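Pyridoxamine 5'-phosphate oxidase-related, FMN-binding protein (Paracoccus denitrificans, PDB 6VNA) probably acts as a noncanonical heme oxygenase that degrades c-type heme, built on the fold of the FMN-binding pyridoxamine 5'-phosphate oxidase family. Local coordinates at residues E22-A27 against L76-E81; L46-D51 against R109-E114; V100-D105 against F130-P135. All blocks are in the same frame, centred on the assembly; numbering follows the deposited sequence.

Contact 1. Residues E22-A27 against L76-E81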
ATOM      1  N   GLU A  22      -5.685  15.544   0.746  1.00 53.27           N
ATOM      2  CA  GLU A  22      -5.199  16.819   1.359  1.00 53.56           C
ATOM      3  C   GLU A  22      -4.535  16.539   2.710  1.00 48.60           C
ATOM      4  O   GLU A  22      -3.521  17.192   3.014  1.00 43.56           O
ATOM      5  CB  GLU A  22      -6.347  17.821   1.491  1.00 61.03           C
ATOM      6  CG  GLU A  22      -5.991  19.075   2.285  1.00 66.39           C
ATOM      7  CD  GLU A  22      -4.860  19.919   1.715  1.00 70.86           C
ATOM      8  OE1 GLU A  22      -4.761  20.005   0.470  1.00 70.74           O
ATOM      9  OE2 GLU A  22      -4.076  20.486   2.523  1.00 66.78           O
ATOM     10  N   ALA A  23      -5.042  15.565   3.476  1.00 48.08           N
ATOM     11  CA  ALA A  23      -4.544  15.236   4.837  1.00 46.50           C
ATOM     12  C   ALA A  23      -3.345  14.271   4.797  1.00 51.53           C
ATOM     13  O   ALA A  23      -2.644  14.189   5.808  1.00 55.42           O
ATOM     14  CB  ALA A  23      -5.677  14.671   5.655  1.00 45.89           C
ATOM     15  N   ALA A  24      -3.109  13.583   3.673  1.00 56.99           N
ATOM     16  CA  ALA A  24      -2.105  12.499   3.509  1.00 50.95           C
ATOM     17  C   ALA A  24      -0.676  13.006   3.738  1.00 44.99           C
ATOM     18  O   ALA A  24      -0.271  13.961   3.087  1.00 47.30           O
ATOM     19  CB  ALA A  24      -2.243  11.891   2.132  1.00 50.67           C
ATOM     20  N   ARG A  25       0.070  12.361   4.630  1.00 47.04           N
ATOM     21  CA  ARG A  25       1.535  12.572   4.813  1.00 49.14           C
ATOM     22  C   ARG A  25       2.308  11.279   4.459  1.00 45.60           C
ATOM     23  O   ARG A  25       3.477  11.374   4.116  1.00 43.67           O
ATOM     24  CB  ARG A  25       1.787  13.070   6.245  1.00 51.38           C
ATOM     25  CG  ARG A  25       1.110  14.396   6.573  1.00 57.90           C
ATOM     26  CD  ARG A  25       1.584  15.530   5.668  1.00 65.19           C
ATOM     27  NE  ARG A  25       0.991  16.844   5.915  1.00 63.44           N
ATOM     28  CZ  ARG A  25      -0.143  17.290   5.389  1.00 68.79           C
ATOM     29  NH1 ARG A  25      -0.868  16.524   4.589  1.00 71.75           N
ATOM     30  NH2 ARG A  25      -0.565  18.511   5.681  1.00 74.67           N
ATOM     31  N   HIS A  26       1.675  10.109   4.528  1.00 46.82           N
ATOM     32  CA  HIS A  26       2.284   8.790   4.237  1.00 49.15           C
ATOM     33  C   HIS A  26       1.288   7.948   3.468  1.00 44.89           C
ATOM     34  O   HIS A  26       0.107   8.318   3.471  1.00 39.91           O
ATOM     35  CB  HIS A  26       2.712   8.072   5.523  1.00 53.77           C
ATOM     36  CG  HIS A  26       3.609   8.906   6.363  1.00 59.73           C
ATOM     37  ND1 HIS A  26       4.930   9.113   6.031  1.00 62.45           N
ATOM     38  CD2 HIS A  26       3.378   9.606   7.501  1.00 65.56           C
ATOM     39  CE1 HIS A  26       5.483   9.911   6.927  1.00 67.30           C
ATOM     40  NE2 HIS A  26       4.552  10.221   7.847  1.00 68.72           N
ATOM     41  N   ALA A  27       1.759   6.847   2.867  1.00 38.85           N
ATOM     42  CA  ALA A  27       0.895   5.883   2.165  1.00 35.83           C
ATOM     43  C   ALA A  27       1.557   4.507   2.085  1.00 37.42           C
ATOM     44  O   ALA A  27       2.789   4.397   2.332  1.00 40.03           O
ATOM     45  CB  ALA A  27       0.597   6.399   0.782  1.00 39.88           C
ATOM     46  N   LEU A  76      -1.559   3.167  -4.795  1.00 44.95           N
ATOM     47  CA  LEU A  76      -1.482   3.844  -3.465  1.00 44.03           C
ATOM     48  C   LEU A  76      -2.718   3.462  -2.658  1.00 41.52           C
ATOM     49  O   LEU A  76      -3.836   3.491  -3.251  1.00 45.29           O
ATOM     50  CB  LEU A  76      -1.451   5.366  -3.617  1.00 41.99           C
ATOM     51  CG  LEU A  76      -0.247   5.962  -4.318  1.00 42.01           C
ATOM     52  CD1 LEU A  76      -0.508   7.423  -4.670  1.00 44.34           C
ATOM     53  CD2 LEU A  76       0.990   5.840  -3.457  1.00 43.77           C
ATOM     54  N   LEU A  77      -2.507   3.097  -1.386  1.00 42.39           N
ATOM     55  CA  LEU A  77      -3.516   3.134  -0.300  1.00 39.99           C
ATOM     56  C   LEU A  77      -3.257   4.355   0.587  1.00 38.55           C
ATOM     57  O   LEU A  77      -2.133   4.513   1.117  1.00 39.69           O
ATOM     58  CB  LEU A  77      -3.428   1.872   0.559  1.00 41.04           C
ATOM     59  CG  LEU A  77      -4.541   1.737   1.601  1.00 41.56           C
ATOM     60  CD1 LEU A  77      -5.915   1.917   0.950  1.00 40.68           C
ATOM     61  CD2 LEU A  77      -4.465   0.380   2.292  1.00 44.64           C
ATOM     62  N   ILE A  78      -4.277   5.173   0.773  1.00 42.07           N
ATOM     63  CA  ILE A  78      -4.214   6.392   1.631  1.00 42.91           C
ATOM     64  C   ILE A  78      -5.303   6.250   2.697  1.00 37.19           C
ATOM     65  O   ILE A  78      -6.477   6.140   2.357  1.00 38.94           O
ATOM     66  CB  ILE A  78      -4.347   7.635   0.737  1.00 47.22           C
ATOM     67  CG1 ILE A  78      -3.216   7.656  -0.290  1.00 52.01           C
ATOM     68  CG2 ILE A  78      -4.406   8.912   1.558  1.00 50.56           C
ATOM     69  CD1 ILE A  78      -3.457   8.591  -1.437  1.00 57.77           C
ATOM     70  N   ALA A  79      -4.909   6.141   3.949  1.00 46.52           N
ATOM     71  CA  ALA A  79      -5.828   6.015   5.096  1.00 49.87           C
ATOM     72  C   ALA A  79      -5.718   7.299   5.911  1.00 47.87           C
ATOM     73  O   ALA A  79      -4.764   8.066   5.704  1.00 53.37           O
ATOM     74  CB  ALA A  79      -5.502   4.778   5.903  1.00 52.67           C
ATOM     75  N   ALA A  80      -6.733   7.550   6.733  1.00 60.40           N
ATOM     76  CA  ALA A  80      -6.771   8.636   7.733  1.00 56.40           C
ATOM     77  C   ALA A  80      -5.798   8.275   8.862  1.00 54.69           C
ATOM     78  O   ALA A  80      -6.078   7.307   9.599  1.00 58.87           O
ATOM     79  CB  ALA A  80      -8.192   8.783   8.209  1.00 60.18           C
ATOM     80  N   GLU A  81      -4.686   9.000   8.976  1.00 51.80           N
ATOM     81  CA  GLU A  81      -3.579   8.647   9.905  1.00 64.16           C
ATOM     82  C   GLU A  81      -4.068   8.857  11.353  1.00 68.83           C
ATOM     83  O   GLU A  81      -3.684   8.051  12.229  1.00 67.78           O
ATOM     84  CB  GLU A  81      -2.300   9.405   9.508  1.00 69.16           C
ATOM     85  CG  GLU A  81      -1.624   8.848   8.230  1.00 77.15           C
ATOM     86  CD  GLU A  81      -0.792   9.816   7.370  1.00 82.43           C
ATOM     87  OE1 GLU A  81       0.347  10.177   7.785  1.00 76.12           O
ATOM     88  OE2 GLU A  81      -1.264  10.205   6.259  1.00 65.37           O
TER
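This is a helix-to-strand junction held against the end of a neighbouring strand. It lies in the antiparallel split beta-barrel characteristic of the FMN-binding, pyridoxamine 5'-phosphate oxidase-like family. Helix 11-23 ends here, A24 leaves helical geometry, and strand 26-32 starts beside strand 73-79. The polar half of the contact belongs to E81, just past that strand. Its chain is extended beyond CG and reaches the backbone of the junction. E81 OE2 takes the N-H of R25 at 3.0 Å from R25 N, nearly straight at 174°, on the syn lone pair. The same oxygen also receives a weak hydrogen bond from H26 N at 3.4 Å. One carboxylate oxygen thus holds two successive amides where the chain passes from helix to strand. E81 OE1 sits at the edge of the H26 imidazole, and the carboxylate plane is turned 61° from the ring. The charge of E81 could favour protonation of H26. H26 and L77 also face the second subunit, touching A87 and T42 of that chain.

R25 does not turn its guanidinium to E81. Its chain bends at chi2 (-60°) and folds back over the helix end. R25 NH1 donates in the guanidinium plane to E22 O, on a lone pair, and also to A24 O. R25 NE bonds R115 O, and R115 also pairs with the E22 carboxylate, so the helix end is tied to helix 108-115.

The other half is apolar and buried. A24 CB meets I78 CG2 at 3.7 Å. L46 of strand 39-48 packs against A27 and I78. A27 CB points to strand 73-79, where it lies 3.3 Å from L77 O and 4.2 Å from I78 CG1.

Contact 2. Residues L46-D51 against R109-E114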
ATOM      1  N   LEU A  46       4.174  10.598   1.347  1.00 41.26           N
ATOM      2  CA  LEU A  46       3.290  10.987   0.229  1.00 45.08           C
ATOM      3  C   LEU A  46       2.440  12.189   0.638  1.00 47.10           C
ATOM      4  O   LEU A  46       1.760  12.121   1.671  1.00 45.98           O
ATOM      5  CB  LEU A  46       2.363   9.836  -0.150  1.00 48.69           C
ATOM      6  CG  LEU A  46       1.426  10.196  -1.304  1.00 48.74           C
ATOM      7  CD1 LEU A  46       2.069   9.837  -2.642  1.00 50.71           C
ATOM      8  CD2 LEU A  46       0.082   9.531  -1.143  1.00 51.68           C
ATOM      9  N   GLN A  47       2.470  13.224  -0.189  1.00 52.98           N
ATOM     10  CA  GLN A  47       1.590  14.412  -0.125  1.00 50.83           C
ATOM     11  C   GLN A  47       0.975  14.600  -1.514  1.00 52.82           C
ATOM     12  O   GLN A  47       1.130  13.693  -2.342  1.00 54.44           O
ATOM     13  CB  GLN A  47       2.430  15.601   0.327  1.00 50.05           C
ATOM     14  CG  GLN A  47       3.106  15.379   1.669  1.00 49.21           C
ATOM     15  CD  GLN A  47       3.880  16.599   2.108  1.00 48.13           C
ATOM     16  OE1 GLN A  47       3.641  17.712   1.645  1.00 59.01           O
ATOM     17  NE2 GLN A  47       4.859  16.392   2.963  1.00 47.71           N
ATOM     18  N   THR A  48       0.275  15.708  -1.740  1.00 52.39           N
ATOM     19  CA  THR A  48      -0.171  16.179  -3.077  1.00 55.94           C
ATOM     20  C   THR A  48       0.741  17.333  -3.493  1.00 52.89           C
ATOM     21  O   THR A  48       1.338  17.892  -2.597  1.00 49.13           O
ATOM     22  CB  THR A  48      -1.633  16.618  -2.995  1.00 57.29           C
ATOM     23  OG1 THR A  48      -1.666  17.657  -2.013  1.00 67.62           O
ATOM     24  CG2 THR A  48      -2.559  15.493  -2.604  1.00 56.33           C
ATOM     25  N   ASP A  49       0.845  17.700  -4.775  1.00 67.11           N
ATOM     26  CA  ASP A  49       1.357  19.060  -5.125  1.00 78.33           C
ATOM     27  C   ASP A  49       0.159  19.943  -5.506  1.00 77.99           C
ATOM     28  O   ASP A  49      -0.998  19.499  -5.281  1.00 65.37           O
ATOM     29  CB  ASP A  49       2.558  19.071  -6.093  1.00 82.19           C
ATOM     30  CG  ASP A  49       2.459  18.274  -7.377  1.00 82.26           C
ATOM     31  OD1 ASP A  49       1.352  17.779  -7.687  1.00 98.65           O
ATOM     32  OD2 ASP A  49       3.505  18.164  -8.061  1.00 66.89           O
ATOM     33  N   ALA A  50       0.448  21.160  -5.991  1.00 87.11           N
ATOM     34  CA  ALA A  50      -0.485  22.287  -6.248  1.00 77.98           C
ATOM     35  C   ALA A  50      -1.809  21.808  -6.858  1.00 68.98           C
ATOM     36  O   ALA A  50      -2.864  22.163  -6.294  1.00 72.67           O
ATOM     37  CB  ALA A  50       0.196  23.292  -7.143  1.00 87.06           C
ATOM     38  N   ASP A  51      -1.757  21.038  -7.952  1.00 63.19           N
ATOM     39  CA  ASP A  51      -2.946  20.519  -8.686  1.00 64.84           C
ATOM     40  C   ASP A  51      -3.600  19.337  -7.948  1.00 65.48           C
ATOM     41  O   ASP A  51      -4.570  18.770  -8.503  1.00 70.64           O
ATOM     42  CB  ASP A  51      -2.582  20.111 -10.117  1.00 71.41           C
ATOM     43  CG  ASP A  51      -1.573  18.975 -10.237  1.00 82.48           C
ATOM     44  OD1 ASP A  51      -0.889  18.664  -9.231  1.00 74.51           O
ATOM     45  OD2 ASP A  51      -1.471  18.406 -11.348  1.00 88.62           O
ATOM     46  N   ARG A 109       9.866  21.780  -2.827  1.00 87.05           N
ATOM     47  CA  ARG A 109      10.791  21.509  -1.698  1.00 94.77           C
ATOM     48  C   ARG A 109      10.661  22.670  -0.713  1.00 99.82           C
ATOM     49  O   ARG A 109      11.513  23.581  -0.777  1.00125.40           O
ATOM     50  CB  ARG A 109      12.218  21.329  -2.232  1.00103.88           C
ATOM     51  CG  ARG A 109      13.223  20.812  -1.209  1.00110.10           C
ATOM     52  CD  ARG A 109      14.593  20.501  -1.798  1.00112.52           C
ATOM     53  NE  ARG A 109      15.235  21.679  -2.377  1.00114.26           N
ATOM     54  CZ  ARG A 109      15.151  22.066  -3.653  1.00120.24           C
ATOM     55  NH1 ARG A 109      14.449  21.375  -4.538  1.00129.96           N
ATOM     56  NH2 ARG A 109      15.776  23.164  -4.041  1.00117.56           N
ATOM     57  N   ALA A 110       9.620  22.656   0.132  1.00 92.35           N
ATOM     58  CA  ALA A 110       9.213  23.786   1.013  1.00 87.94           C
ATOM     59  C   ALA A 110       7.750  23.614   1.422  1.00 77.97           C
ATOM     60  O   ALA A 110       7.480  23.579   2.630  1.00 76.92           O
ATOM     61  CB  ALA A 110       9.418  25.127   0.332  1.00 86.35           C
ATOM     62  N   ARG A 111       6.839  23.543   0.445  1.00 68.71           N
ATOM     63  CA  ARG A 111       5.464  23.028   0.660  1.00 65.66           C
ATOM     64  C   ARG A 111       5.590  21.759   1.518  1.00 72.77           C
ATOM     65  O   ARG A 111       4.928  21.647   2.576  1.00 77.49           O
ATOM     66  CB  ARG A 111       4.795  22.743  -0.688  1.00 63.59           C
ATOM     67  CG  ARG A 111       3.299  22.476  -0.623  1.00 66.02           C
ATOM     68  CD  ARG A 111       2.741  22.067  -1.981  1.00 68.94           C
ATOM     69  NE  ARG A 111       1.280  21.992  -2.046  1.00 73.39           N
ATOM     70  CZ  ARG A 111       0.518  21.017  -1.545  1.00 77.83           C
ATOM     71  NH1 ARG A 111       1.066  19.994  -0.912  1.00 87.48           N
ATOM     72  NH2 ARG A 111      -0.798  21.063  -1.676  1.00 79.04           N
ATOM     73  N   TRP A 112       6.469  20.857   1.091  1.00 67.02           N
ATOM     74  CA  TRP A 112       6.608  19.501   1.660  1.00 67.18           C
ATOM     75  C   TRP A 112       6.991  19.610   3.139  1.00 70.84           C
ATOM     76  O   TRP A 112       6.401  18.866   3.963  1.00 71.50           O
ATOM     77  CB  TRP A 112       7.604  18.663   0.840  1.00 64.30           C
ATOM     78  CG  TRP A 112       7.551  17.219   1.222  1.00 62.39           C
ATOM     79  CD1 TRP A 112       8.064  16.666   2.359  1.00 60.85           C
ATOM     80  CD2 TRP A 112       6.873  16.154   0.527  1.00 60.57           C
ATOM     81  NE1 TRP A 112       7.778  15.328   2.405  1.00 68.98           N
ATOM     82  CE2 TRP A 112       7.060  14.981   1.288  1.00 62.78           C
ATOM     83  CE3 TRP A 112       6.150  16.065  -0.667  1.00 60.01           C
ATOM     84  CZ2 TRP A 112       6.544  13.743   0.895  1.00 57.88           C
ATOM     85  CZ3 TRP A 112       5.652  14.843  -1.061  1.00 59.19           C
ATOM     86  CH2 TRP A 112       5.833  13.701  -0.278  1.00 57.54           C
ATOM     87  N   LEU A 113       7.923  20.502   3.480  1.00 75.98           N
ATOM     88  CA  LEU A 113       8.420  20.629   4.881  1.00 78.86           C
ATOM     89  C   LEU A 113       7.355  21.313   5.755  1.00 78.87           C
ATOM     90  O   LEU A 113       7.109  20.828   6.887  1.00 72.01           O
ATOM     91  CB  LEU A 113       9.753  21.379   4.907  1.00 87.09           C
ATOM     92  CG  LEU A 113      10.646  21.047   6.104  1.00 96.76           C
ATOM     93  CD1 LEU A 113      11.083  19.587   6.067  1.00 98.86           C
ATOM     94  CD2 LEU A 113      11.861  21.965   6.155  1.00 99.41           C
ATOM     95  N   GLU A 114       6.709  22.369   5.252  1.00 74.57           N
ATOM     96  CA  GLU A 114       5.601  23.036   5.979  1.00 76.05           C
ATOM     97  C   GLU A 114       4.612  21.952   6.416  1.00 75.55           C
ATOM     98  O   GLU A 114       4.126  22.028   7.570  1.00 75.24           O
ATOM     99  CB  GLU A 114       4.963  24.130   5.121  1.00 83.79           C
ATOM    100  CG  GLU A 114       5.871  25.340   4.936  1.00 98.36           C
ATOM    101  CD  GLU A 114       5.278  26.452   4.086  1.00109.46           C
ATOM    102  OE1 GLU A 114       4.141  26.891   4.401  1.00109.35           O
ATOM    103  OE2 GLU A 114       5.943  26.866   3.103  1.00103.58           O
TER
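Strand 39-48 crosses helix 108-115 here. The contact seats this helix, the connection between strands 92-101 and 128-135, on the end of strand 39-48 of the split barrel. The axes of the short segments 46-48 and 109-114 come within 9.7 Å at an angle of 115°. Two pairs of residues carry the contact: Q47 with W112, and T48 with R111.

Stacking is the main interaction. The Q47 side chain runs extended beyond CG across one face of the W112 indole. Its amide plane is only 19° from the ring plane, so the two flat groups are stacked. Q47 CG stands almost exactly over the six-membered ring, 3.6 Å from its centroid, as a CH-pi contact. Further out, Q47 NE2 lies over the five-membered ring, 3.1 Å from W112 CE2.

The single hydrogen bond across the segments fixes the rotation of this amide. Q47 NE2 donates to W112 O at 3.1 Å and 172°, in the plane of both the amide and the carbonyl, on a lone pair. The same NE2 therefore lies over the indole of W112 and grips its backbone.

The R111 contact is close but not a hydrogen bond in its geometry. Its chain is extended from CG to NE and brings the guanidinium to the end of the strand. T48 O and D49 O lie over one face of it. T48 O comes to 2.7 Å from R111 NH1, but the angle is poor. T48 OG1 is 3.5 Å from R111 NH2.

D49 turns its carboxylate away from R111, to R108 at the start of the helix and to R132 of strand 128-135. W112 is wedged between the helix and the sheet: L55 and L57 of strand 54-59 touch it, and F130 of strand 128-135 meets it edge-to-face.

Contact 3. Residues V100-D105 against F130-P135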
ATOM      1  N   VAL A 100       5.617   9.173 -12.486  1.00 56.94           N
ATOM      2  CA  VAL A 100       6.344  10.095 -13.403  1.00 61.76           C
ATOM      3  C   VAL A 100       7.328  10.895 -12.563  1.00 54.75           C
ATOM      4  O   VAL A 100       6.911  11.584 -11.650  1.00 60.10           O
ATOM      5  CB  VAL A 100       5.376  11.037 -14.144  1.00 67.37           C
ATOM      6  CG1 VAL A 100       6.123  11.994 -15.070  1.00 71.96           C
ATOM      7  CG2 VAL A 100       4.310  10.261 -14.903  1.00 67.51           C
ATOM      8  N   PRO A 101       8.647  10.857 -12.834  1.00 56.82           N
ATOM      9  CA  PRO A 101       9.583  11.746 -12.150  1.00 57.90           C
ATOM     10  C   PRO A 101       9.079  13.195 -12.215  1.00 62.36           C
ATOM     11  O   PRO A 101       8.579  13.623 -13.236  1.00 70.94           O
ATOM     12  CB  PRO A 101      10.896  11.560 -12.921  1.00 56.03           C
ATOM     13  CG  PRO A 101      10.775  10.166 -13.502  1.00 62.35           C
ATOM     14  CD  PRO A 101       9.304   9.977 -13.814  1.00 58.05           C
ATOM     15  N   ALA A 102       9.159  13.902 -11.098  1.00 70.61           N
ATOM     16  CA  ALA A 102       8.622  15.267 -10.958  1.00 74.92           C
ATOM     17  C   ALA A 102       9.784  16.250 -11.066  1.00 87.92           C
ATOM     18  O   ALA A 102      10.861  15.982 -10.468  1.00 69.78           O
ATOM     19  CB  ALA A 102       7.894  15.402  -9.652  1.00 76.66           C
ATOM     20  N   GLU A 103       9.539  17.350 -11.780  1.00106.79           N
ATOM     21  CA  GLU A 103      10.527  18.415 -12.104  1.00119.49           C
ATOM     22  C   GLU A 103      11.291  18.817 -10.843  1.00126.31           C
ATOM     23  O   GLU A 103      10.865  18.542  -9.722  1.00128.53           O
ATOM     24  CB  GLU A 103       9.841  19.655 -12.700  1.00119.28           C
ATOM     25  CG  GLU A 103       8.572  19.384 -13.505  1.00115.42           C
ATOM     26  CD  GLU A 103       8.719  18.502 -14.735  1.00111.46           C
ATOM     27  OE1 GLU A 103       9.723  17.773 -14.835  1.00106.56           O
ATOM     28  OE2 GLU A 103       7.821  18.552 -15.596  1.00106.17           O
ATOM     29  N   PRO A 104      12.454  19.492 -10.981  1.00137.86           N
ATOM     30  CA  PRO A 104      12.980  20.306  -9.888  1.00141.33           C
ATOM     31  C   PRO A 104      11.980  21.449  -9.634  1.00143.02           C
ATOM     32  O   PRO A 104      11.343  21.887 -10.588  1.00140.77           O
ATOM     33  CB  PRO A 104      14.353  20.784 -10.392  1.00136.82           C
ATOM     34  CG  PRO A 104      14.284  20.637 -11.905  1.00137.69           C
ATOM     35  CD  PRO A 104      13.318  19.498 -12.169  1.00138.68           C
ATOM     36  N   ASP A 105      11.817  21.862  -8.371  1.00132.32           N
ATOM     37  CA  ASP A 105      10.930  22.989  -7.965  1.00124.25           C
ATOM     38  C   ASP A 105      11.323  23.427  -6.546  1.00133.36           C
ATOM     39  O   ASP A 105      11.387  22.555  -5.638  1.00130.43           O
ATOM     40  CB  ASP A 105       9.448  22.609  -8.102  1.00116.58           C
ATOM     41  CG  ASP A 105       8.437  23.705  -7.776  1.00107.82           C
ATOM     42  OD1 ASP A 105       8.831  24.732  -7.200  1.00106.02           O
ATOM     43  OD2 ASP A 105       7.250  23.513  -8.089  1.00 96.00           O
ATOM     44  N   PHE A 130      11.401  13.106  -6.072  1.00 56.33           N
ATOM     45  CA  PHE A 130       9.938  13.287  -6.182  1.00 60.18           C
ATOM     46  C   PHE A 130       9.433  12.535  -7.409  1.00 57.26           C
ATOM     47  O   PHE A 130      10.052  12.677  -8.477  1.00 62.72           O
ATOM     48  CB  PHE A 130       9.573  14.772  -6.252  1.00 60.72           C
ATOM     49  CG  PHE A 130       9.771  15.509  -4.957  1.00 64.27           C
ATOM     50  CD1 PHE A 130       8.827  15.423  -3.941  1.00 71.33           C
ATOM     51  CD2 PHE A 130      10.905  16.271  -4.745  1.00 66.58           C
ATOM     52  CE1 PHE A 130       9.004  16.111  -2.751  1.00 69.95           C
ATOM     53  CE2 PHE A 130      11.082  16.956  -3.551  1.00 74.27           C
ATOM     54  CZ  PHE A 130      10.131  16.872  -2.556  1.00 73.46           C
ATOM     55  N   TRP A 131       8.333  11.797  -7.226  1.00 55.50           N
ATOM     56  CA  TRP A 131       7.501  11.136  -8.269  1.00 55.16           C
ATOM     57  C   TRP A 131       6.042  11.602  -8.155  1.00 57.33           C
ATOM     58  O   TRP A 131       5.469  11.444  -7.056  1.00 53.43           O
ATOM     59  CB  TRP A 131       7.537   9.622  -8.077  1.00 57.03           C
ATOM     60  CG  TRP A 131       8.870   8.979  -8.273  1.00 58.29           C
ATOM     61  CD1 TRP A 131       9.930   8.934  -7.414  1.00 59.04           C
ATOM     62  CD2 TRP A 131       9.243   8.194  -9.412  1.00 58.38           C
ATOM     63  NE1 TRP A 131      10.955   8.202  -7.963  1.00 57.99           N
ATOM     64  CE2 TRP A 131      10.561   7.738  -9.187  1.00 57.05           C
ATOM     65  CE3 TRP A 131       8.588   7.860 -10.603  1.00 58.99           C
ATOM     66  CZ2 TRP A 131      11.237   6.952 -10.114  1.00 57.96           C
ATOM     67  CZ3 TRP A 131       9.261   7.088 -11.524  1.00 62.91           C
ATOM     68  CH2 TRP A 131      10.560   6.638 -11.274  1.00 62.79           C
ATOM     69  N   ARG A 132       5.446  12.084  -9.249  1.00 51.60           N
ATOM     70  CA  ARG A 132       3.983  12.288  -9.359  1.00 54.30           C
ATOM     71  C   ARG A 132       3.351  10.942  -9.690  1.00 55.80           C
ATOM     72  O   ARG A 132       3.846  10.275 -10.600  1.00 58.07           O
ATOM     73  CB  ARG A 132       3.635  13.303 -10.451  1.00 54.71           C
ATOM     74  CG  ARG A 132       4.021  14.731 -10.104  1.00 59.96           C
ATOM     75  CD  ARG A 132       3.944  15.644 -11.314  1.00 63.56           C
ATOM     76  NE  ARG A 132       2.642  15.609 -11.963  1.00 63.35           N
ATOM     77  CZ  ARG A 132       1.610  16.389 -11.659  1.00 64.21           C
ATOM     78  NH1 ARG A 132       1.695  17.277 -10.681  1.00 70.34           N
ATOM     79  NH2 ARG A 132       0.480  16.264 -12.327  1.00 66.19           N
ATOM     80  N   ILE A 133       2.301  10.549  -8.979  1.00 55.17           N
ATOM     81  CA  ILE A 133       1.553   9.304  -9.297  1.00 51.92           C
ATOM     82  C   ILE A 133       0.210   9.746  -9.851  1.00 56.53           C
ATOM     83  O   ILE A 133      -0.678  10.089  -9.049  1.00 58.96           O
ATOM     84  CB  ILE A 133       1.472   8.365  -8.078  1.00 52.26           C
ATOM     85  CG1 ILE A 133       2.881   7.973  -7.634  1.00 54.49           C
ATOM     86  CG2 ILE A 133       0.644   7.131  -8.396  1.00 52.28           C
ATOM     87  CD1 ILE A 133       2.958   7.441  -6.254  1.00 63.95           C
ATOM     88  N   GLU A 134       0.119   9.801 -11.182  1.00 56.76           N
ATOM     89  CA  GLU A 134      -1.040  10.349 -11.920  1.00 54.10           C
ATOM     90  C   GLU A 134      -2.148   9.311 -11.883  1.00 54.28           C
ATOM     91  O   GLU A 134      -1.957   8.186 -12.321  1.00 59.68           O
ATOM     92  CB  GLU A 134      -0.656  10.712 -13.349  1.00 57.55           C
ATOM     93  CG  GLU A 134       0.349  11.846 -13.426  1.00 69.92           C
ATOM     94  CD  GLU A 134       0.941  12.063 -14.810  1.00 78.82           C
ATOM     95  OE1 GLU A 134       0.620  11.263 -15.714  1.00 85.07           O
ATOM     96  OE2 GLU A 134       1.728  13.029 -14.977  1.00 82.13           O
ATOM     97  N   PRO A 135      -3.315   9.637 -11.296  1.00 56.80           N
ATOM     98  CA  PRO A 135      -4.381   8.655 -11.161  1.00 57.76           C
ATOM     99  C   PRO A 135      -5.092   8.359 -12.480  1.00 56.49           C
ATOM    100  O   PRO A 135      -5.330   9.261 -13.245  1.00 56.83           O
ATOM    101  CB  PRO A 135      -5.345   9.277 -10.132  1.00 61.17           C
ATOM    102  CG  PRO A 135      -5.061  10.765 -10.189  1.00 61.95           C
ATOM    103  CD  PRO A 135      -3.610  10.898 -10.597  1.00 58.71           C
TER
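Strands 92-101 and 128-135 pair here as an antiparallel ladder of the split beta-barrel, beside the C-terminal end of strand 92-101. V100 and R132 form a hydrogen-bonded pair. V100 N donates to R132 O at 2.8 Å, nearly along the C=O axis. R132 N returns a bond to V100 O at 2.9 Å, in the carbonyl plane. Both bonds are bent, at 140° and 144°. V100 O also receives a CA-H contact from W131 CA. P101 and W131 follow as a non-hydrogen-bonded pair, so the missing N-H of the proline costs the ladder no bond. Beyond this pair, A102 N donates to F130 O at 3.0 Å and 165°, from above the carbonyl plane. This bond carries the pairing one residue past the proline.

The charged ends find partners elsewhere. R132 sends NH1 to D49 and NH2 to D51, which places both guanidinium nitrogens in salt bridges past strand 39-48. Its aliphatic part stays in the contact, with R132 CG 4.0 Å from A102 CB. E134 pairs with R98 both through its backbone and by a salt bridge from OE1. Its carboxylate also touches a methyl group, V100 CG2 lying 3.8 Å from E134 OE2. D105 OD1 caps the coming helix 108-115 through weak hydrogen bonds from the backbone N of N107 and R108.

The apolar groups meet along the same ladder. A102 CB and F130 CB touch at 3.8 Å. On the face opposite V100 and R132, P101 and W131 lie side by side and point the same way. P101 CD rests 3.7 Å from W131 CZ3, and P101 CG stands over the six-membered ring of the indole, toward its rim.

Contact 2 is buried, contact 1 partly so, and contact 3 lies at the surface. Contacts 1 and 2 meet through neighbouring strands of one sheet, where R25 O and L46 N are probably hydrogen-bonded. Contacts 2 and 3 are about 11 Å apart between centres. Helix 108-115 of contact 2 lies in the chain between the two strands that pair in contact 3, and salt bridges run from strand 128-135 to the 46-51 segment. Contacts 1 and 3 touch where L76 meets I133. The chemistry differs: a carboxylate holds backbone amides in contact 1, an amide stacks on an indole in contact 2, and backbone pairing dominates contact 3.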